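Local coordinates for protein pectinesterase inhibitor (Actinidia chinensis, PDB 1XG2) that inhibits pectin methylesterase by forming a protein-protein complex with it, and may take part in regulating fruit ripening, at residues N3-I6 / S7-C10; C115-S118 / F119-P122; A49-T52 / S53-A57. All coordinates share one frame; numbering follows the deposited sequence.

Interaction 1: residues N3-I6 / S7-C10; sequences NHLI and SEIC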
ATOM      1  N   ASN B   3      28.493 -18.308 -13.951  1.00 22.23           N
ATOM      2  CA  ASN B   3      27.332 -17.784 -14.663  1.00 20.99           C
ATOM      3  C   ASN B   3      27.471 -16.262 -14.778  1.00 20.30           C
ATOM      4  O   ASN B   3      27.477 -15.559 -13.764  1.00 20.17           O
ATOM      5  CB  ASN B   3      26.035 -18.167 -13.926  1.00 20.82           C
ATOM      6  CG  ASN B   3      24.804 -18.107 -14.825  1.00 19.94           C
ATOM      7  OD1 ASN B   3      24.646 -17.189 -15.644  1.00 19.79           O
ATOM      8  ND2 ASN B   3      23.930 -19.078 -14.678  1.00 16.59           N
ATOM      9  N   HIS B   4      27.626 -15.767 -16.011  1.00 19.53           N
ATOM     10  CA  HIS B   4      27.774 -14.327 -16.252  1.00 18.92           C
ATOM     11  C   HIS B   4      26.569 -13.540 -15.741  1.00 17.90           C
ATOM     12  O   HIS B   4      26.691 -12.352 -15.409  1.00 17.24           O
ATOM     13  CB  HIS B   4      28.031 -14.010 -17.746  1.00 18.98           C
ATOM     14  CG  HIS B   4      26.817 -14.113 -18.617  1.00 20.27           C
ATOM     15  ND1 HIS B   4      26.137 -15.296 -18.812  1.00 22.15           N
ATOM     16  CD2 HIS B   4      26.182 -13.184 -19.375  1.00 20.17           C
ATOM     17  CE1 HIS B   4      25.126 -15.086 -19.633  1.00 21.71           C
ATOM     18  NE2 HIS B   4      25.137 -13.814 -19.995  1.00 21.82           N
ATOM     19  N   LEU B   5      25.415 -14.196 -15.669  1.00 17.39           N
ATOM     20  CA  LEU B   5      24.202 -13.540 -15.179  1.00 17.41           C
ATOM     21  C   LEU B   5      24.355 -13.095 -13.719  1.00 17.09           C
ATOM     22  O   LEU B   5      23.792 -12.080 -13.329  1.00 16.42           O
ATOM     23  CB  LEU B   5      22.975 -14.441 -15.339  1.00 17.55           C
ATOM     24  CG  LEU B   5      22.578 -14.766 -16.783  1.00 18.29           C
ATOM     25  CD1 LEU B   5      21.421 -15.757 -16.825  1.00 18.47           C
ATOM     26  CD2 LEU B   5      22.235 -13.478 -17.550  1.00 19.21           C
ATOM     27  N   ILE B   6      25.120 -13.847 -12.928  1.00 16.98           N
ATOM     28  CA  ILE B   6      25.374 -13.488 -11.525  1.00 17.18           C
ATOM     29  C   ILE B   6      26.025 -12.131 -11.419  1.00 17.39           C
ATOM     30  O   ILE B   6      25.728 -11.393 -10.494  1.00 17.23           O
ATOM     31  CB  ILE B   6      26.214 -14.571 -10.804  1.00 17.37           C
ATOM     32  CG1 ILE B   6      25.343 -15.801 -10.548  1.00 19.63           C
ATOM     33  CG2 ILE B   6      26.794 -14.060  -9.477  1.00 17.74           C
ATOM     34  CD1 ILE B   6      26.138 -17.069 -10.253  1.00 21.19           C
ATOM     35  N   SER B   7      26.897 -11.784 -12.366  1.00 17.55           N
ATOM     36  CA  SER B   7      27.540 -10.470 -12.364  1.00 18.10           C
ATOM     37  C   SER B   7      26.583  -9.316 -12.659  1.00 18.02           C
ATOM     38  O   SER B   7      26.885  -8.168 -12.336  1.00 18.18           O
ATOM     39  CB  SER B   7      28.722 -10.433 -13.344  1.00 18.52           C
ATOM     40  OG  SER B   7      28.228 -10.387 -14.672  1.00 21.61           O
ATOM     41  N   GLU B   8      25.437  -9.616 -13.264  1.00 17.66           N
ATOM     42  CA  GLU B   8      24.393  -8.610 -13.460  1.00 17.40           C
ATOM     43  C   GLU B   8      23.392  -8.516 -12.325  1.00 16.89           C
ATOM     44  O   GLU B   8      22.696  -7.506 -12.197  1.00 16.61           O
ATOM     45  CB  GLU B   8      23.618  -8.904 -14.739  1.00 17.30           C
ATOM     46  CG  GLU B   8      24.469  -8.872 -15.990  1.00 19.29           C
ATOM     47  CD  GLU B   8      23.616  -9.020 -17.234  1.00 19.28           C
ATOM     48  OE1 GLU B   8      23.956  -9.844 -18.088  1.00 18.91           O
ATOM     49  OE2 GLU B   8      22.595  -8.313 -17.322  1.00 22.66           O
ATOM     50  N   ILE B   9      23.283  -9.578 -11.532  1.00 16.19           N
ATOM     51  CA  ILE B   9      22.272  -9.652 -10.483  1.00 15.15           C
ATOM     52  C   ILE B   9      22.815  -9.153  -9.160  1.00 15.20           C
ATOM     53  O   ILE B   9      22.330  -8.171  -8.615  1.00 14.57           O
ATOM     54  CB  ILE B   9      21.747 -11.098 -10.338  1.00 14.69           C
ATOM     55  CG1 ILE B   9      21.033 -11.538 -11.617  1.00 13.33           C
ATOM     56  CG2 ILE B   9      20.762 -11.193  -9.185  1.00 14.68           C
ATOM     57  CD1 ILE B   9      20.822 -13.055 -11.696  1.00 13.87           C
ATOM     58  N   CYS B  10      23.838  -9.830  -8.646  1.00 15.51           N
ATOM     59  CA  CYS B  10      24.282  -9.577  -7.283  1.00 16.40           C
ATOM     60  C   CYS B  10      24.690  -8.121  -6.993  1.00 16.27           C
ATOM     61  O   CYS B  10      24.270  -7.581  -5.980  1.00 17.25           O
ATOM     62  CB  CYS B  10      25.353 -10.595  -6.865  1.00 16.73           C
ATOM     63  SG  CYS B  10      24.563 -12.209  -6.703  1.00 19.77           S
TER

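Interaction 2: residues C115-S118 / F119-P122; sequences CEDS and FEGP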
ATOM      1  N   CYS B 115       6.900  -5.646   9.538  1.00 13.62           N
ATOM      2  CA  CYS B 115       7.286  -6.182  10.844  1.00 14.14           C
ATOM      3  C   CYS B 115       8.249  -5.203  11.509  1.00 14.94           C
ATOM      4  O   CYS B 115       8.021  -4.783  12.647  1.00 15.05           O
ATOM      5  CB  CYS B 115       7.910  -7.561  10.695  1.00 13.94           C
ATOM      6  SG  CYS B 115       8.352  -8.314  12.275  1.00 16.13           S
ATOM      7  N   GLU B 116       9.286  -4.793  10.769  1.00 16.31           N
ATOM      8  CA  GLU B 116      10.290  -3.839  11.249  1.00 17.57           C
ATOM      9  C   GLU B 116       9.671  -2.526  11.712  1.00 18.42           C
ATOM     10  O   GLU B 116       9.994  -2.028  12.798  1.00 18.98           O
ATOM     11  CB  GLU B 116      11.307  -3.510  10.139  1.00 17.88           C
ATOM     12  CG  GLU B 116      12.316  -4.600   9.850  1.00 18.93           C
ATOM     13  CD  GLU B 116      13.286  -4.814  10.996  1.00 20.04           C
ATOM     14  OE1 GLU B 116      13.304  -5.918  11.554  1.00 20.52           O
ATOM     15  OE2 GLU B 116      14.015  -3.876  11.334  1.00 23.00           O
ATOM     16  N   ASP B 117       8.797  -1.963  10.883  1.00 18.85           N
ATOM     17  CA  ASP B 117       8.114  -0.711  11.206  1.00 20.00           C
ATOM     18  C   ASP B 117       7.222  -0.820  12.453  1.00 20.08           C
ATOM     19  O   ASP B 117       6.986   0.183  13.113  1.00 20.40           O
ATOM     20  CB  ASP B 117       7.209  -0.261  10.076  1.00 20.29           C
ATOM     21  CG  ASP B 117       7.958   0.132   8.810  1.00 21.88           C
ATOM     22  OD1 ASP B 117       9.154   0.466   8.840  1.00 24.33           O
ATOM     23  OD2 ASP B 117       7.371   0.130   7.722  1.00 26.86           O
ATOM     24  N   SER B 118       6.721  -2.016  12.754  1.00 20.13           N
ATOM     25  CA  SER B 118       5.828  -2.219  13.900  1.00 20.43           C
ATOM     26  C   SER B 118       6.564  -2.201  15.240  1.00 21.08           C
ATOM     27  O   SER B 118       5.932  -2.117  16.299  1.00 20.40           O
ATOM     28  CB  SER B 118       5.085  -3.550  13.766  1.00 20.62           C
ATOM     29  OG  SER B 118       4.283  -3.574  12.592  1.00 20.26           O
ATOM     30  N   PHE B 119       7.890  -2.294  15.195  1.00 22.02           N
ATOM     31  CA  PHE B 119       8.707  -2.278  16.411  1.00 23.14           C
ATOM     32  C   PHE B 119       9.380  -0.925  16.612  1.00 24.84           C
ATOM     33  O   PHE B 119      10.582  -0.839  16.843  1.00 25.55           O
ATOM     34  CB  PHE B 119       9.740  -3.398  16.362  1.00 23.00           C
ATOM     35  CG  PHE B 119       9.207  -4.722  16.810  1.00 21.33           C
ATOM     36  CD1 PHE B 119       9.166  -5.033  18.157  1.00 17.92           C
ATOM     37  CD2 PHE B 119       8.743  -5.655  15.890  1.00 20.54           C
ATOM     38  CE1 PHE B 119       8.682  -6.262  18.595  1.00 18.41           C
ATOM     39  CE2 PHE B 119       8.254  -6.878  16.319  1.00 20.39           C
ATOM     40  CZ  PHE B 119       8.223  -7.184  17.681  1.00 19.01           C
ATOM     41  N   GLU B 120       8.593   0.137  16.557  1.00 26.60           N
ATOM     42  CA  GLU B 120       9.137   1.470  16.744  1.00 28.09           C
ATOM     43  C   GLU B 120       8.911   1.884  18.183  1.00 27.65           C
ATOM     44  O   GLU B 120       7.777   1.953  18.664  1.00 27.91           O
ATOM     45  CB  GLU B 120       8.556   2.456  15.731  1.00 29.00           C
ATOM     46  CG  GLU B 120       9.298   2.361  14.397  1.00 33.07           C
ATOM     47  CD  GLU B 120       8.994   3.498  13.445  1.00 38.23           C
ATOM     48  OE1 GLU B 120       9.259   4.679  13.799  1.00 41.81           O
ATOM     49  OE2 GLU B 120       8.503   3.204  12.328  1.00 41.31           O
ATOM     50  N   GLY B 121      10.026   2.115  18.871  1.00 27.56           N
ATOM     51  CA  GLY B 121      10.035   2.340  20.300  1.00 27.16           C
ATOM     52  C   GLY B 121       9.909   1.008  21.009  1.00 26.72           C
ATOM     53  O   GLY B 121       9.825  -0.028  20.362  1.00 26.71           O
ATOM     54  N   PRO B 122       9.919   1.024  22.335  1.00 26.03           N
ATOM     55  CA  PRO B 122       9.693  -0.194  23.121  1.00 25.45           C
ATOM     56  C   PRO B 122       8.257  -0.723  22.977  1.00 24.60           C
ATOM     57  O   PRO B 122       7.356   0.071  22.727  1.00 24.36           O
ATOM     58  CB  PRO B 122       9.949   0.271  24.563  1.00 25.59           C
ATOM     59  CG  PRO B 122       9.665   1.739  24.532  1.00 26.57           C
ATOM     60  CD  PRO B 122      10.165   2.204  23.187  1.00 26.45           C
TER

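Interaction 3: residues A49-T52 / S53-A57; sequences AKQT and SKIIA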
ATOM      1  N   ALA B  49      11.030 -17.038   4.580  1.00 13.17           N
ATOM      2  CA  ALA B  49       9.786 -16.520   5.147  1.00 13.14           C
ATOM      3  C   ALA B  49       9.097 -17.591   5.984  1.00 13.74           C
ATOM      4  O   ALA B  49       8.552 -17.295   7.034  1.00 14.03           O
ATOM      5  CB  ALA B  49       8.842 -16.015   4.036  1.00 12.83           C
ATOM      6  N   LYS B  50       9.131 -18.838   5.521  1.00 14.86           N
ATOM      7  CA  LYS B  50       8.449 -19.930   6.216  1.00 15.68           C
ATOM      8  C   LYS B  50       9.132 -20.223   7.548  1.00 15.90           C
ATOM      9  O   LYS B  50       8.462 -20.395   8.571  1.00 16.36           O
ATOM     10  CB  LYS B  50       8.388 -21.183   5.349  1.00 15.86           C
ATOM     11  CG  LYS B  50       7.347 -21.101   4.245  1.00 18.44           C
ATOM     12  CD  LYS B  50       7.304 -22.374   3.438  1.00 21.22           C
ATOM     13  CE  LYS B  50       6.080 -22.432   2.532  1.00 22.83           C
ATOM     14  NZ  LYS B  50       6.276 -23.452   1.462  1.00 23.78           N
ATOM     15  N   GLN B  51      10.459 -20.230   7.551  1.00 16.21           N
ATOM     16  CA  GLN B  51      11.207 -20.429   8.784  1.00 17.02           C
ATOM     17  C   GLN B  51      10.928 -19.306   9.788  1.00 16.50           C
ATOM     18  O   GLN B  51      10.778 -19.549  10.992  1.00 15.55           O
ATOM     19  CB  GLN B  51      12.713 -20.532   8.512  1.00 17.92           C
ATOM     20  CG  GLN B  51      13.551 -20.549   9.799  1.00 22.26           C
ATOM     21  CD  GLN B  51      15.043 -20.776   9.554  1.00 27.84           C
ATOM     22  OE1 GLN B  51      15.471 -21.903   9.248  1.00 31.54           O
ATOM     23  NE2 GLN B  51      15.840 -19.711   9.709  1.00 29.66           N
ATOM     24  N   THR B  52      10.860 -18.072   9.293  1.00 15.59           N
ATOM     25  CA  THR B  52      10.664 -16.921  10.154  1.00 15.30           C
ATOM     26  C   THR B  52       9.259 -16.904  10.747  1.00 15.57           C
ATOM     27  O   THR B  52       9.080 -16.500  11.891  1.00 14.82           O
ATOM     28  CB  THR B  52      10.995 -15.623   9.399  1.00 15.42           C
ATOM     29  OG1 THR B  52      12.390 -15.626   9.060  1.00 13.96           O
ATOM     30  CG2 THR B  52      10.835 -14.407  10.287  1.00 15.15           C
ATOM     31  N   SER B  53       8.279 -17.381   9.987  1.00 16.24           N
ATOM     32  CA  SER B  53       6.926 -17.555  10.503  1.00 17.46           C
ATOM     33  C   SER B  53       6.959 -18.405  11.784  1.00 17.42           C
ATOM     34  O   SER B  53       6.260 -18.117  12.760  1.00 16.78           O
ATOM     35  CB  SER B  53       6.041 -18.218   9.438  1.00 17.67           C
ATOM     36  OG  SER B  53       4.775 -18.556   9.974  0.50 20.52           O
ATOM     37  N   LYS B  54       7.789 -19.442  11.779  1.00 17.07           N
ATOM     38  CA  LYS B  54       7.920 -20.319  12.956  1.00 17.31           C
ATOM     39  C   LYS B  54       8.654 -19.638  14.096  1.00 16.37           C
ATOM     40  O   LYS B  54       8.312 -19.834  15.257  1.00 16.26           O
ATOM     41  CB  LYS B  54       8.625 -21.618  12.580  1.00 17.66           C
ATOM     42  CG  LYS B  54       7.899 -22.401  11.518  1.00 19.54           C
ATOM     43  CD  LYS B  54       8.658 -23.651  11.143  1.00 23.91           C
ATOM     44  CE  LYS B  54       7.785 -24.545  10.297  1.00 27.39           C
ATOM     45  NZ  LYS B  54       8.606 -25.302   9.310  1.00 31.39           N
ATOM     46  N   ILE B  55       9.658 -18.826  13.762  1.00 15.77           N
ATOM     47  CA  ILE B  55      10.377 -18.028  14.746  1.00 15.79           C
ATOM     48  C   ILE B  55       9.424 -17.070  15.456  1.00 15.16           C
ATOM     49  O   ILE B  55       9.466 -16.933  16.680  1.00 14.07           O
ATOM     50  CB  ILE B  55      11.536 -17.253  14.096  1.00 15.34           C
ATOM     51  CG1 ILE B  55      12.651 -18.235  13.728  1.00 17.01           C
ATOM     52  CG2 ILE B  55      12.036 -16.139  15.040  1.00 17.00           C
ATOM     53  CD1 ILE B  55      13.739 -17.638  12.837  1.00 18.23           C
ATOM     54  N   ILE B  56       8.556 -16.417  14.693  1.00 15.05           N
ATOM     55  CA  ILE B  56       7.590 -15.489  15.279  1.00 15.33           C
ATOM     56  C   ILE B  56       6.609 -16.232  16.181  1.00 15.85           C
ATOM     57  O   ILE B  56       6.314 -15.773  17.274  1.00 16.85           O
ATOM     58  CB  ILE B  56       6.840 -14.693  14.177  1.00 14.93           C
ATOM     59  CG1 ILE B  56       7.824 -13.791  13.426  1.00 15.44           C
ATOM     60  CG2 ILE B  56       5.761 -13.845  14.784  1.00 14.74           C
ATOM     61  CD1 ILE B  56       7.346 -13.403  12.012  1.00 15.75           C
ATOM     62  N   ALA B  57       6.112 -17.372  15.725  1.00 16.63           N
ATOM     63  CA  ALA B  57       5.195 -18.170  16.537  1.00 17.43           C
ATOM     64  C   ALA B  57       5.871 -18.524  17.877  1.00 17.86           C
ATOM     65  O   ALA B  57       5.256 -18.429  18.946  1.00 17.83           O
ATOM     66  CB  ALA B  57       4.788 -19.402  15.790  1.00 17.32           C
TER

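Interaction 1: residues N3-I6 / S7-C10
The backbone of N3-I6 runs straight on into S7-C10, and the carbonyls of the first helical turn bind amides of the next. L5 O accepts from E8 N at 3.0 Å, a donor standing well above the carbonyl plane, and more weakly from I9 N. I6 O takes two donors: C10 N arrives fairly straight at 3.1 Å (N-H...O angle 160°), whereas I9 N comes from above the carbonyl plane. Bonds from i to i+3, of the 3-10 type, are thus mixed with i to i+4 ones, consistent with locally tighter winding near C10. N3 is the N-cap: OD1 accepts from L5 N at 3.1 Å, and ND2 donates to the carbonyl oxygens of S29 and K32, so both ends of the amide are used. In S7, chi1 of 74° turns OG back over the helix backbone to donate to H4 O at 2.6 Å, in the carbonyl plane. On the apolar side, L5 CB faces I9 CD1 at 4.5 Å, and I6 CG2 packs on C10 SG at 4.0 Å. Asparagine thus caps a first-turn amide, and serine adds a donor to a carbonyl otherwise bonded only weakly within this contact. L5 and I9 pack the apolar side on helix 34-60, I9 also on helix 127-149, while the C10-C19 disulfide and I6, on L20 and L23, join it to helix 16-24.

Interaction 2: residues C115-S118 / F119-P122
F119 turns its ring back along the helix because chi1, -84°, sets CG anti to the carbonyl carbon, and chi2, also -84°, sets the ring plane roughly perpendicular to the plane through CA, CB and CG. The ring edge then meets C115: CD2 is 3.4 Å from C115 O, which lies near the ring plane, a place where the slightly positive rim suits a carbonyl oxygen. Farther along the same edge, CE2 comes to 4.3 Å from C115 SG. Here helix 98-118 of the four-helix bundle gives way to the loop before helix 127-149. F119 N marks the change with an i to i+3 bond to E116 O, 3.2 Å long, the donor standing above the carbonyl plane. C115 is joined to C75 by a disulfide, and F119 packs against L68 and R71 of helix 66-95 as well as L129 of helix 127-149, so a large aromatic residue fits this buried junction. E120 runs its extended chain back alongside D117, with CG 3.4 Å from D117 O. Its OE2 lies 4.5 Å from D117 OD1, a like-charged pair whose mutual repulsion is probably eased by the salt bridge from D117 OD1 to K224 of the Pectinesterase 1 chain. The short side chain of S118 keeps its OG close to the helix, hydrogen-bonded to T114 O.

Interaction 3: residues A49-T52 / S53-A57
T52 and I56 meet one turn apart on one side of the helix, where T52 CG2 touches I56 CD1 at 4.0 Å. The carbonyl of T52 is satisfied by I56 N, 2.9 Å away and nearly in line with the C=O bond. A49 O, three residues earlier, takes S53 N at 3.0 Å, and Q51 O, just before T52, takes I55 N at 3.1 Å, in the carbonyl plane. S53 O in turn accepts from A57 N at 3.1 Å. K54 N is less firmly placed, divided between weak bonds to K50 O and Q51 O. Apart from the weak i to i+3 bond to Q51 O, these are the i to i+4 bonds of an alpha-helix, here in the C-terminal half of helix 34-60, one of the long rods of the four-helix bundle. T52 has a hydroxyl to satisfy in a buried place: with chi1 at -64°, OG1 lies beside its own backbone N and reaches back to S48 O, and the same rotamer sets CG2 anti to that N, on the side where it reaches I56 CD1. I56 O is hydrogen-bonded to T60 OG1. A49, T52 and I56 all touch helices 66-95 and 127-149, and alanine's small methyl suits close helix packing. The long polar side chains of K50, Q51 and K54 suit exposed positions.

In the fold
Along the chain interaction 1 comes first, on the short helix 4-9, then interaction 3 within helix 34-60, and last interaction 2, where helix 98-118 ends. Interaction 1 lies on the opposite side of the chain's centre from the others: its centre is about 30 Å from that of interaction 3 and about 34 Å from that of interaction 2. Interactions 2 and 3 are closer, with centres about 17 Å and nearest atoms about 5 Å apart, and both pack on C75 and L129. Helix 127-149 touches all three and so connects the two ends of the molecule. Of the three, interaction 2 alone meets the Pectinesterase 1 chain, linking this end of the bundle to the inhibited enzyme.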